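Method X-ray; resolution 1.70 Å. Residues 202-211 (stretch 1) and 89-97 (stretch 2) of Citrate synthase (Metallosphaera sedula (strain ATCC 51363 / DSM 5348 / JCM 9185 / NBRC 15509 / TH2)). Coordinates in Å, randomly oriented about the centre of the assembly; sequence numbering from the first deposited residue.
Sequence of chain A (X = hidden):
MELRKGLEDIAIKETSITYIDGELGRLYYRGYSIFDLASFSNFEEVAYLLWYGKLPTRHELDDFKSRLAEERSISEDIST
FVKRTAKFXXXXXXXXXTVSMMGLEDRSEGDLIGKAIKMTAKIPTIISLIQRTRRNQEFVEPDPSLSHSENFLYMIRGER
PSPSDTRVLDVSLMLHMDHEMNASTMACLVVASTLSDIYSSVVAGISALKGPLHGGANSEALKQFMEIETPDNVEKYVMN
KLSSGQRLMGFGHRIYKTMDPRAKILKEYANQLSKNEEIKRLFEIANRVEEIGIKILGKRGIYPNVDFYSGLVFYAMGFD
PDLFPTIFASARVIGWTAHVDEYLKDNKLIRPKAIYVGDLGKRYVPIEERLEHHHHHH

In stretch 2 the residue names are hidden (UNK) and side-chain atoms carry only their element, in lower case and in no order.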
# COMPACT_ATOMS: atom_id res chain seq x y z
N VAL A 202 -2.21 -6.36 -0.04
CA VAL A 202 -2.71 -6.38 -1.38
C VAL A 202 -3.21 -4.99 -1.80
O VAL A 202 -2.97 -4.58 -2.94
CB VAL A 202 -3.75 -7.47 -1.63
CG1 VAL A 202 -4.50 -7.33 -2.98
CG2 VAL A 202 -3.11 -8.85 -1.52
N VAL A 203 -3.89 -4.26 -0.91
CA VAL A 203 -4.29 -2.89 -1.19
C VAL A 203 -3.06 -2.05 -1.55
O VAL A 203 -3.13 -1.27 -2.55
CB VAL A 203 -5.10 -2.28 -0.02
CG1 VAL A 203 -5.29 -0.79 -0.18
CG2 VAL A 203 -6.44 -2.99 0.13
N ALA A 204 -1.94 -2.19 -0.84
CA ALA A 204 -0.76 -1.46 -1.20
C ALA A 204 -0.20 -1.93 -2.54
O ALA A 204 0.25 -1.09 -3.32
CB ALA A 204 0.28 -1.58 -0.13
N GLY A 205 -0.23 -3.25 -2.82
CA GLY A 205 0.16 -3.76 -4.15
C GLY A 205 -0.60 -3.09 -5.30
O GLY A 205 -0.01 -2.60 -6.26
N ILE A 206 -1.91 -3.01 -5.15
CA ILE A 206 -2.79 -2.38 -6.16
C ILE A 206 -2.46 -0.90 -6.32
O ILE A 206 -2.36 -0.37 -7.46
CB ILE A 206 -4.26 -2.59 -5.78
CG1 ILE A 206 -4.63 -4.07 -5.82
CG2 ILE A 206 -5.13 -1.73 -6.70
CD1 ILE A 206 -5.95 -4.38 -5.17
N SER A 207 -2.25 -0.24 -5.18
CA SER A 207 -1.90 1.19 -5.16
C SER A 207 -0.61 1.44 -5.98
O SER A 207 -0.55 2.39 -6.76
CB SER A 207 -1.76 1.68 -3.73
OG SER A 207 -3.01 1.57 -3.05
N ALA A 208 0.41 0.58 -5.84
CA ALA A 208 1.68 0.68 -6.59
C ALA A 208 1.50 0.33 -8.07
O ALA A 208 2.02 0.99 -8.97
CB ALA A 208 2.74 -0.22 -5.98
N LEU A 209 0.79 -0.76 -8.32
CA LEU A 209 0.60 -1.29 -9.68
C LEU A 209 -0.14 -0.27 -10.56
O LEU A 209 0.10 -0.27 -11.76
CB LEU A 209 -0.17 -2.60 -9.61
CG LEU A 209 -0.25 -3.38 -10.92
CD1 LEU A 209 1.13 -3.75 -11.41
CD2 LEU A 209 -1.17 -4.60 -10.79
N LYS A 210 -0.94 0.61 -9.96
CA LYS A 210 -1.65 1.67 -10.75
C LYS A 210 -0.66 2.58 -11.49
O LYS A 210 -1.00 3.17 -12.53
CB LYS A 210 -2.52 2.49 -9.80
CG LYS A 210 -3.31 3.57 -10.50
CD LYS A 210 -4.09 4.47 -9.59
CE LYS A 210 -4.56 5.71 -10.33
NZ LYS A 210 -5.36 6.62 -9.47
N GLY A 211 0.48 2.86 -10.89
CA GLY A 211 1.35 3.87 -11.38
C GLY A 211 1.95 3.51 -12.72
O GLY A 211 2.39 2.38 -12.92
N UNK A 89 -15.19 6.32 -12.16
CA UNK A 89 -13.98 6.13 -11.42
C UNK A 89 -12.90 5.44 -12.22
O UNK A 89 -13.16 4.67 -13.16
N UNK A 90 -11.65 5.73 -11.87
CA UNK A 90 -10.50 5.03 -12.39
C UNK A 90 -10.62 3.59 -11.93
O UNK A 90 -10.90 3.32 -10.77
o UNK A 90 -7.79 3.86 -11.90
n UNK A 90 -7.12 5.54 -13.16
c UNK A 90 -9.21 5.70 -11.91
c UNK A 90 -8.00 4.94 -12.37
N UNK A 91 -10.51 2.59 -12.83
CA UNK A 91 -10.82 1.24 -12.41
C UNK A 91 -9.87 0.70 -11.34
O UNK A 91 -10.27 -0.11 -10.53
c UNK A 91 -10.70 0.40 -13.68
c UNK A 91 -10.54 1.35 -14.82
c UNK A 91 -10.35 2.74 -14.27
N UNK A 92 -8.63 1.16 -11.37
CA UNK A 92 -7.67 0.77 -10.30
C UNK A 92 -8.07 1.40 -8.95
O UNK A 92 -7.95 0.76 -7.91
c UNK A 92 -5.65 0.14 -11.71
c UNK A 92 -6.24 1.13 -10.72
s UNK A 92 -5.47 -1.59 -11.11
c UNK A 92 -3.87 -1.45 -10.33
N UNK A 93 -8.65 2.61 -8.96
CA UNK A 93 -9.20 3.20 -7.76
C UNK A 93 -10.38 2.38 -7.25
O UNK A 93 -10.54 2.22 -6.06
c UNK A 93 -9.65 4.65 -7.95
o UNK A 93 -8.77 6.81 -8.62
c UNK A 93 -8.49 5.61 -8.27
o UNK A 93 -7.32 5.17 -8.20
N UNK A 94 -11.22 1.88 -8.17
CA UNK A 94 -12.34 1.08 -7.77
C UNK A 94 -11.83 -0.22 -7.13
O UNK A 94 -12.27 -0.61 -6.11
c UNK A 94 -13.90 2.09 -9.48
c UNK A 94 -14.34 -0.21 -8.55
c UNK A 94 -14.68 1.91 -10.77
c UNK A 94 -13.27 0.80 -8.96
N UNK A 95 -10.85 -0.85 -7.78
CA UNK A 95 -10.33 -2.11 -7.26
C UNK A 95 -9.63 -1.89 -5.91
O UNK A 95 -9.83 -2.69 -4.99
c UNK A 95 -10.02 -5.08 -7.95
c UNK A 95 -8.87 -4.11 -7.90
c UNK A 95 -9.35 -2.70 -8.27
c UNK A 95 -7.71 -4.57 -8.78
N UNK A 96 -8.85 -0.79 -5.79
CA UNK A 96 -8.18 -0.43 -4.51
C UNK A 96 -9.25 -0.37 -3.42
O UNK A 96 -9.12 -0.94 -2.31
c UNK A 96 -7.14 4.75 -4.66
n UNK A 96 -6.11 5.02 -5.45
c UNK A 96 -7.40 0.87 -4.67
n UNK A 96 -8.19 5.57 -4.64
n UNK A 96 -7.09 3.73 -3.83
c UNK A 96 -6.55 1.31 -3.48
c UNK A 96 -6.05 2.72 -3.75
N UNK A 97 -10.33 0.37 -3.70
CA UNK A 97 -11.38 0.62 -2.70
C UNK A 97 -12.15 -0.65 -2.34
O UNK A 97 -12.39 -0.95 -1.14
c UNK A 97 -12.34 1.72 -3.16
o UNK A 97 -11.58 2.85 -3.57
c UNK A 97 -13.30 2.02 -2.03

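Position 89 has no side-chain atoms and lies out of reach of stretch 1, so it is Gly89; an ideal CB here would be crowded by a side-chain carbon of position 94, 3.3 Å away. Position 90 carries two carbons, the second bearing one oxygen and one nitrogen that lies 3.8 Å from CE of Lys210: an amide, Asn90. Its OD1 lies 2.9 Å from N of position 92 and 3.3 Å from N of position 93, two weak bonds that cap the helix. At position 91 three carbons close a ring onto the backbone nitrogen, which identifies Pro91, in the first turn of the helix and without contact to stretch 1.

Position 92 has an unbranched chain of two carbons, a sulfur and a terminal carbon that ends near Ile206, Leu209 and Lys210; it is Met92. With all three chi angles in m, CE comes to 3.4 Å from Ile206 O and 3.9 Å from both Ile206 CG2 and Leu209 CB. Position 93 shows two carbons, the second with two oxygens, one of them close to the Lys210 amine: a carboxylate, Asp93. Its CA-to-CB bond points away from stretch 1, yet its end returns, and OD1 accepts a hydrogen bond from Lys210 NZ at 2.7 Å within a salt bridge.

Four carbons at position 94, forked at the first with one arm two carbons long, give Ile94, which does not touch stretch 1. Position 95 also has four carbons, but forked at the second, and the fork carbon rests 4.0 Å from Ile206 CD1; it is Leu95. At position 96 three carbons pass Val203 and Ser207 before leading to a nitrogen and then a carbon bearing two more nitrogens, a guanidinium, so the residue is Arg96. Its CG lies 4.1 Å from Val203 CG1 and its CD 3.3 Å from Ser207 OG. Position 97, one carbon bearing an oxygen and a carbon, is Thr97; its CA-to-CB bond points away from stretch 1, which it does not touch, and OG1 donates to Asp93 O at 2.8 Å.

The two helices run nearly antiparallel, at 171°, with axes 9.2 Å apart at closest approach. Ile206 points toward the other helix and meets Met92, Leu95 and the backbone and CB of Arg96. Beside this apolar packing, the extended Lys210 side chain reaches Asp93. The same OD1 also forms a salt bridge with Arg96 NH1 at 3.0 Å, so one carboxylate oxygen serves two cations, whose nitrogens, Lys210 NZ and Arg96 NH1, stand 4.4 Å apart.

Stretch 2, residues 89-97: GNPMDILRT
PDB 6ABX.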